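Local coordinates for Stk_08120 (Sulfolobus tokodaii str. 7, PDB 2EJX), which probably carries fatty acids, as a member of the thermoacidophile-specific DUF3211 family in the Bet v 1-like clan, at residues A[29-34]-A[47-52]; A[64-69]-A[73-78]. One frame throughout, in Å; residues are numbered along the deposited sequence.

Contact 1 is core packing and contact 2 is sheet pairing. In contact 1, helix 27-34 rests on strand 48-55 through three buried apolar side chains, with no hydrogen bond across. In contact 2, strands 58-69 and 72-79 are joined by four backbone hydrogen bonds; one face of the pair is mostly buried, the other largely exposed. Strands 48-55 and 58-69 are neighbours in the same antiparallel sheet, so the two contacts meet directly. Glu47 OE2 forms a salt bridge with Lys68 NZ at 2.9 Å. Deeper in, Phe49 CE2 packs on Ile75 CG2 at 3.5 Å. Phe49 thus touches both the helix of contact 1 and the hairpin of contact 2.

Contact 1: A[29-34]-A[47-52]; sequences FTIPQI and EIFEAE
Phe49 and Ile31 approach from opposite directions, and Ile31 lands on a face of the ring. Phe49 lies on strand 48-55 and its ring reaches toward helix 27-34. The side chain leaves the strand toward the helix, and chi1 of 76° tucks CG over the backbone, flanked by N and C. Ile31 comes down on one face of this ring. Ile31 CG1 is 3.9 Å from the Phe49 ring centroid and only 15° off the normal, a CH-pi contact. Ile31 CD1 continues over the rim and ends 3.8 Å from Phe49 CZ. Two residues on, Ala51 again faces the helix. Ala51 CB meets the other branch of Ile31, with Ile31 CG2 at 4.1 Å. The CA atoms of Ile31 and Ala51 are the nearest across the contact, 7.9 Å apart. Ile31 therefore straddles two strand positions: CG1 and CD1 lie over the ring, while CG2 sits between Phe49 CE1 and the Ala51 methyl group. Replacing Ile31 with an alanine would probably open a gap over the Phe49 ring and leave Ala51 CB without its partner on the helix. Ile41 of strand 38-42 also touches Ile31, so the isoleucine packs against two adjacent strands. All three contacting residues are buried and apolar. This is helix-on-sheet packing inside the Bet v 1-like fold, in which two short helices and a long C-terminal helix, here 105-137, lie against a curved antiparallel sheet.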
loop_
_atom_site.group_PDB
_atom_site.type_symbol
_atom_site.label_atom_id
_atom_site.label_comp_id
_atom_site.label_asym_id
_atom_site.label_seq_id
_atom_site.Cartn_x
_atom_site.Cartn_y
_atom_site.Cartn_z
ATOM N N PHE A 29 -0.456 -1.483 -7.503
ATOM C CA PHE A 29 -1.741 -1.366 -6.808
ATOM C C PHE A 29 -1.584 -0.586 -5.520
ATOM O O PHE A 29 -2.153 0.533 -5.342
ATOM C CB PHE A 29 -2.352 -2.762 -6.514
ATOM C CG PHE A 29 -3.617 -2.705 -5.682
ATOM C CD1 PHE A 29 -4.851 -2.316 -6.278
ATOM C CD2 PHE A 29 -3.603 -3.006 -4.332
ATOM C CE1 PHE A 29 -6.035 -2.220 -5.514
ATOM C CE2 PHE A 29 -4.794 -2.922 -3.532
ATOM C CZ PHE A 29 -6.027 -2.547 -4.128
ATOM N N THR A 30 -0.725 -1.140 -4.662
ATOM C CA THR A 30 -0.653 -0.792 -3.241
ATOM C C THR A 30 -0.152 0.637 -3.005
ATOM O O THR A 30 -0.698 1.340 -2.157
ATOM C CB THR A 30 0.200 -1.818 -2.503
ATOM O OG1 THR A 30 -0.415 -3.113 -2.632
ATOM C CG2 THR A 30 0.355 -1.472 -1.017
ATOM N N ILE A 31 0.875 1.065 -3.739
ATOM C CA ILE A 31 1.484 2.374 -3.485
ATOM C C ILE A 31 0.546 3.541 -3.842
ATOM O O ILE A 31 0.350 4.418 -3.014
ATOM C CB ILE A 31 2.936 2.499 -4.133
ATOM C CG1 ILE A 31 3.852 1.382 -3.625
ATOM C CG2 ILE A 31 3.559 3.833 -3.878
ATOM C CD1 ILE A 31 4.098 1.385 -2.167
ATOM N N PRO A 32 -0.045 3.570 -5.069
ATOM C CA PRO A 32 -1.002 4.639 -5.355
ATOM C C PRO A 32 -2.234 4.618 -4.437
ATOM O O PRO A 32 -2.785 5.674 -4.111
ATOM C CB PRO A 32 -1.400 4.364 -6.811
ATOM C CG PRO A 32 -0.203 3.568 -7.351
ATOM C CD PRO A 32 0.148 2.699 -6.243
ATOM N N GLN A 33 -2.619 3.441 -3.981
ATOM C CA GLN A 33 -3.792 3.318 -3.077
ATOM C C GLN A 33 -3.569 3.892 -1.690
ATOM O O GLN A 33 -4.536 4.371 -1.077
ATOM C CB GLN A 33 -4.270 1.873 -2.937
ATOM C CG GLN A 33 -4.969 1.279 -4.157
ATOM C CD GLN A 33 -6.381 1.810 -4.398
ATOM O OE1 GLN A 33 -7.014 1.521 -5.444
ATOM N NE2 GLN A 33 -6.881 2.571 -3.464
ATOM N N ILE A 34 -2.315 3.808 -1.204
ATOM C CA ILE A 34 -2.007 4.115 0.215
ATOM C C ILE A 34 -1.184 5.376 0.431
ATOM O O ILE A 34 -1.488 6.189 1.313
ATOM C CB ILE A 34 -1.360 2.877 0.929
ATOM C CG1 ILE A 34 -2.391 1.728 1.049
ATOM C CG2 ILE A 34 -0.886 3.232 2.369
ATOM C CD1 ILE A 34 -1.754 0.397 1.248
ATOM N N GLU A 47 8.727 -6.850 -8.717
ATOM C CA GLU A 47 8.924 -6.621 -7.305
ATOM C C GLU A 47 9.592 -5.283 -6.983
ATOM O O GLU A 47 9.951 -5.076 -5.846
ATOM C CB GLU A 47 9.682 -7.780 -6.669
ATOM C CG GLU A 47 8.982 -9.123 -6.880
ATOM C CD GLU A 47 9.310 -10.129 -5.807
ATOM O OE1 GLU A 47 10.459 -10.621 -5.788
ATOM O OE2 GLU A 47 8.419 -10.442 -4.983
ATOM N N ILE A 48 9.774 -4.413 -7.981
ATOM C CA ILE A 48 10.412 -3.107 -7.764
ATOM C C ILE A 48 9.541 -1.972 -8.241
ATOM O O ILE A 48 8.857 -2.095 -9.251
ATOM C CB ILE A 48 11.802 -2.992 -8.478
ATOM C CG1 ILE A 48 12.632 -4.242 -8.263
ATOM C CG2 ILE A 48 12.567 -1.777 -7.969
ATOM C CD1 ILE A 48 13.803 -4.341 -9.219
ATOM N N PHE A 49 9.579 -0.841 -7.535
ATOM C CA PHE A 49 8.829 0.296 -7.968
ATOM C C PHE A 49 9.557 1.597 -7.680
ATOM O O PHE A 49 10.385 1.670 -6.776
ATOM C CB PHE A 49 7.463 0.311 -7.256
ATOM C CG PHE A 49 7.544 0.747 -5.839
ATOM C CD1 PHE A 49 7.343 2.096 -5.514
ATOM C CD2 PHE A 49 7.824 -0.171 -4.835
ATOM C CE1 PHE A 49 7.413 2.525 -4.220
ATOM C CE2 PHE A 49 7.910 0.244 -3.518
ATOM C CZ PHE A 49 7.709 1.598 -3.212
ATOM N N GLU A 50 9.219 2.599 -8.471
ATOM C CA GLU A 50 9.546 3.991 -8.178
ATOM C C GLU A 50 8.269 4.791 -8.342
ATOM O O GLU A 50 7.517 4.623 -9.328
ATOM C CB GLU A 50 10.600 4.509 -9.173
ATOM C CG GLU A 50 11.830 3.646 -9.249
ATOM C CD GLU A 50 12.599 3.788 -10.559
ATOM O OE1 GLU A 50 12.604 4.897 -11.143
ATOM O OE2 GLU A 50 13.184 2.767 -11.010
ATOM N N ALA A 51 8.028 5.700 -7.407
ATOM C CA ALA A 51 6.860 6.531 -7.495
ATOM C C ALA A 51 7.157 7.966 -7.038
ATOM O O ALA A 51 8.138 8.215 -6.344
ATOM C CB ALA A 51 5.723 5.929 -6.645
ATOM N N GLU A 52 6.300 8.874 -7.474
ATOM C CA GLU A 52 6.371 10.281 -7.119
ATOM C C GLU A 52 5.013 10.713 -6.630
ATOM O O GLU A 52 3.981 10.377 -7.209
ATOM C CB GLU A 52 6.780 11.127 -8.348
ATOM C CG GLU A 52 8.298 10.962 -8.687
ATOM C CD GLU A 52 8.785 11.840 -9.857
ATOM O OE1 GLU A 52 8.318 12.991 -10.008
ATOM O OE2 GLU A 52 9.633 11.361 -10.638
#

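Contact 2: A[64-69]-A[73-78]; sequences GRVYKG and VRIIYD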
loop_
_atom_site.group_PDB
_atom_site.type_symbol
_atom_site.label_atom_id
_atom_site.label_comp_id
_atom_site.label_asym_id
_atom_site.label_seq_id
_atom_site.Cartn_x
_atom_site.Cartn_y
_atom_site.Cartn_z
ATOM N N GLY A 64 11.313 1.348 -4.004
ATOM C CA GLY A 64 11.403 0.279 -3.046
ATOM C C GLY A 64 11.200 -1.108 -3.669
ATOM O O GLY A 64 11.147 -1.233 -4.885
ATOM N N ARG A 65 11.071 -2.103 -2.805
ATOM C CA ARG A 65 11.051 -3.528 -3.187
ATOM C C ARG A 65 10.043 -4.282 -2.348
ATOM O O ARG A 65 9.888 -4.018 -1.175
ATOM C CB ARG A 65 12.450 -4.158 -3.000
ATOM C CG ARG A 65 12.573 -5.656 -3.434
ATOM C CD ARG A 65 13.935 -5.963 -4.087
ATOM N NE ARG A 65 13.733 -6.983 -5.122
ATOM C CZ ARG A 65 14.445 -7.096 -6.241
ATOM N NH1 ARG A 65 15.438 -6.255 -6.503
ATOM N NH2 ARG A 65 14.153 -8.064 -7.108
ATOM N N VAL A 66 9.367 -5.246 -2.973
ATOM C CA VAL A 66 8.355 -6.068 -2.328
ATOM C C VAL A 66 8.927 -7.455 -2.042
ATOM O O VAL A 66 9.606 -8.065 -2.904
ATOM C CB VAL A 66 7.132 -6.227 -3.250
ATOM C CG1 VAL A 66 6.099 -7.161 -2.607
ATOM C CG2 VAL A 66 6.531 -4.877 -3.595
ATOM N N TYR A 67 8.705 -7.927 -0.821
ATOM C CA TYR A 67 9.094 -9.247 -0.418
ATOM C C TYR A 67 7.829 -9.964 0.015
ATOM O O TYR A 67 7.029 -9.431 0.800
ATOM C CB TYR A 67 10.093 -9.193 0.726
ATOM C CG TYR A 67 11.344 -8.411 0.370
ATOM C CD1 TYR A 67 12.450 -9.063 -0.207
ATOM C CD2 TYR A 67 11.415 -7.020 0.562
ATOM C CE1 TYR A 67 13.607 -8.366 -0.553
ATOM C CE2 TYR A 67 12.583 -6.304 0.225
ATOM C CZ TYR A 67 13.676 -6.997 -0.330
ATOM O OH TYR A 67 14.828 -6.330 -0.698
ATOM N N LYS A 68 7.640 -11.149 -0.552
ATOM C CA LYS A 68 6.520 -12.016 -0.229
ATOM C C LYS A 68 6.916 -13.092 0.779
ATOM O O LYS A 68 7.996 -13.700 0.680
ATOM C CB LYS A 68 5.945 -12.618 -1.532
ATOM C CG LYS A 68 5.577 -11.572 -2.587
ATOM C CD LYS A 68 4.821 -12.198 -3.752
ATOM C CE LYS A 68 4.582 -11.241 -4.939
ATOM N NZ LYS A 68 5.682 -10.967 -5.909
ATOM N N GLY A 69 6.057 -13.326 1.764
ATOM C CA GLY A 69 6.284 -14.346 2.760
ATOM C C GLY A 69 5.044 -15.169 2.989
ATOM O O GLY A 69 4.035 -14.995 2.316
ATOM N N VAL A 73 3.051 -9.605 3.054
ATOM C CA VAL A 73 3.701 -8.845 1.987
ATOM C C VAL A 73 4.441 -7.711 2.711
ATOM O O VAL A 73 3.850 -7.016 3.498
ATOM C CB VAL A 73 2.677 -8.213 1.028
ATOM C CG1 VAL A 73 3.385 -7.389 -0.022
ATOM C CG2 VAL A 73 1.806 -9.281 0.335
ATOM N N ARG A 74 5.728 -7.528 2.425
ATOM C CA ARG A 74 6.523 -6.529 3.109
ATOM C C ARG A 74 7.137 -5.649 2.023
ATOM O O ARG A 74 7.835 -6.142 1.142
ATOM C CB ARG A 74 7.593 -7.268 3.927
ATOM C CG ARG A 74 8.170 -6.510 5.066
ATOM C CD ARG A 74 9.123 -7.379 5.918
ATOM N NE ARG A 74 8.366 -8.377 6.694
ATOM C CZ ARG A 74 8.819 -8.996 7.791
ATOM N NH1 ARG A 74 10.027 -8.709 8.272
ATOM N NH2 ARG A 74 8.056 -9.888 8.426
ATOM N N ILE A 75 6.838 -4.358 2.033
ATOM C CA ILE A 75 7.355 -3.430 1.010
ATOM C C ILE A 75 8.338 -2.495 1.709
ATOM O O ILE A 75 7.957 -1.694 2.571
ATOM C CB ILE A 75 6.233 -2.638 0.310
ATOM C CG1 ILE A 75 5.214 -3.618 -0.302
ATOM C CG2 ILE A 75 6.802 -1.718 -0.784
ATOM C CD1 ILE A 75 4.101 -2.999 -1.159
ATOM N N ILE A 76 9.608 -2.636 1.360
ATOM C CA ILE A 76 10.662 -1.798 1.957
ATOM C C ILE A 76 10.938 -0.635 1.026
ATOM O O ILE A 76 11.146 -0.822 -0.169
ATOM C CB ILE A 76 11.906 -2.656 2.209
ATOM C CG1 ILE A 76 11.498 -3.798 3.149
ATOM C CG2 ILE A 76 13.023 -1.819 2.802
ATOM C CD1 ILE A 76 12.624 -4.755 3.541
ATOM N N TYR A 77 10.891 0.596 1.544
ATOM C CA TYR A 77 11.025 1.735 0.647
ATOM C C TYR A 77 11.961 2.814 1.217
ATOM O O TYR A 77 12.185 2.840 2.431
ATOM C CB TYR A 77 9.663 2.351 0.345
ATOM C CG TYR A 77 8.993 2.949 1.566
ATOM C CD1 TYR A 77 9.259 4.274 1.955
ATOM C CD2 TYR A 77 8.093 2.185 2.358
ATOM C CE1 TYR A 77 8.645 4.837 3.080
ATOM C CE2 TYR A 77 7.487 2.753 3.481
ATOM C CZ TYR A 77 7.785 4.065 3.821
ATOM O OH TYR A 77 7.184 4.594 4.909
ATOM N N ASP A 78 12.485 3.660 0.323
ATOM C CA ASP A 78 13.250 4.876 0.678
ATOM C C ASP A 78 12.764 6.055 -0.093
ATOM O O ASP A 78 12.405 5.938 -1.236
ATOM C CB ASP A 78 14.775 4.696 0.428
ATOM C CG ASP A 78 15.127 4.391 -1.041
ATOM O OD1 ASP A 78 15.247 3.179 -1.372
ATOM O OD2 ASP A 78 15.299 5.337 -1.863
#
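Strands 64-69 and 73-78 run antiparallel, 167° between their directions and 4.6 Å apart at closest approach. Arg65 with Ile76 and Tyr67 with Arg74 are the hydrogen-bonded pairs. Each pair exchanges two N-H...O bonds. The Tyr67 pair is the straighter, with Tyr67 N to Arg74 O at 2.8 Å and an N-H...O angle of 166°. Between them lies the non-hydrogen-bonded pair Val66 with Ile75. There the Val66 CA-H approaches Arg74 O and the Ile75 CA-H approaches Arg65 O. At Gly64 the absence of a CB lets the strands draw close, with Gly64 CA 4.0 Å from Tyr77 CA.

The largely buried face carries Val66, Val73, Ile75 and Tyr77. Val66 divides its two methyl groups between Val73 and Ile75: Val66 CG1 meets Val73 CG1 at 3.8 Å, and Val66 CG2 meets Ile75 CG1 at 3.8 Å. Val66 and Ile75 run alongside each other, both directed into the buried side. The other face carries Arg65, Tyr67, Arg74 and Ile76. With CG anti to the carbonyl carbon (chi1 -58°), the Tyr67 ring is swung over the neighbouring strand and reaches Ile76. Tyr67 CE2 lies 3.7 Å from Ile76 CD1, an oblique approach. Arg74 O lies near the plane of the same ring, beside its edge. The Arg74 side chain leads away from this strand pair, and its NE makes a salt bridge with Glu72.

The two strands form a beta hairpin in the antiparallel sheet, between strands 48-55 and 82-92. Over the buried face, Val66 touches Pro27 and Ile75 touches Thr30 of helix 27-34. Farther along the same face, Tyr77 OH is hydrogen-bonded to His102 of strand 95-102.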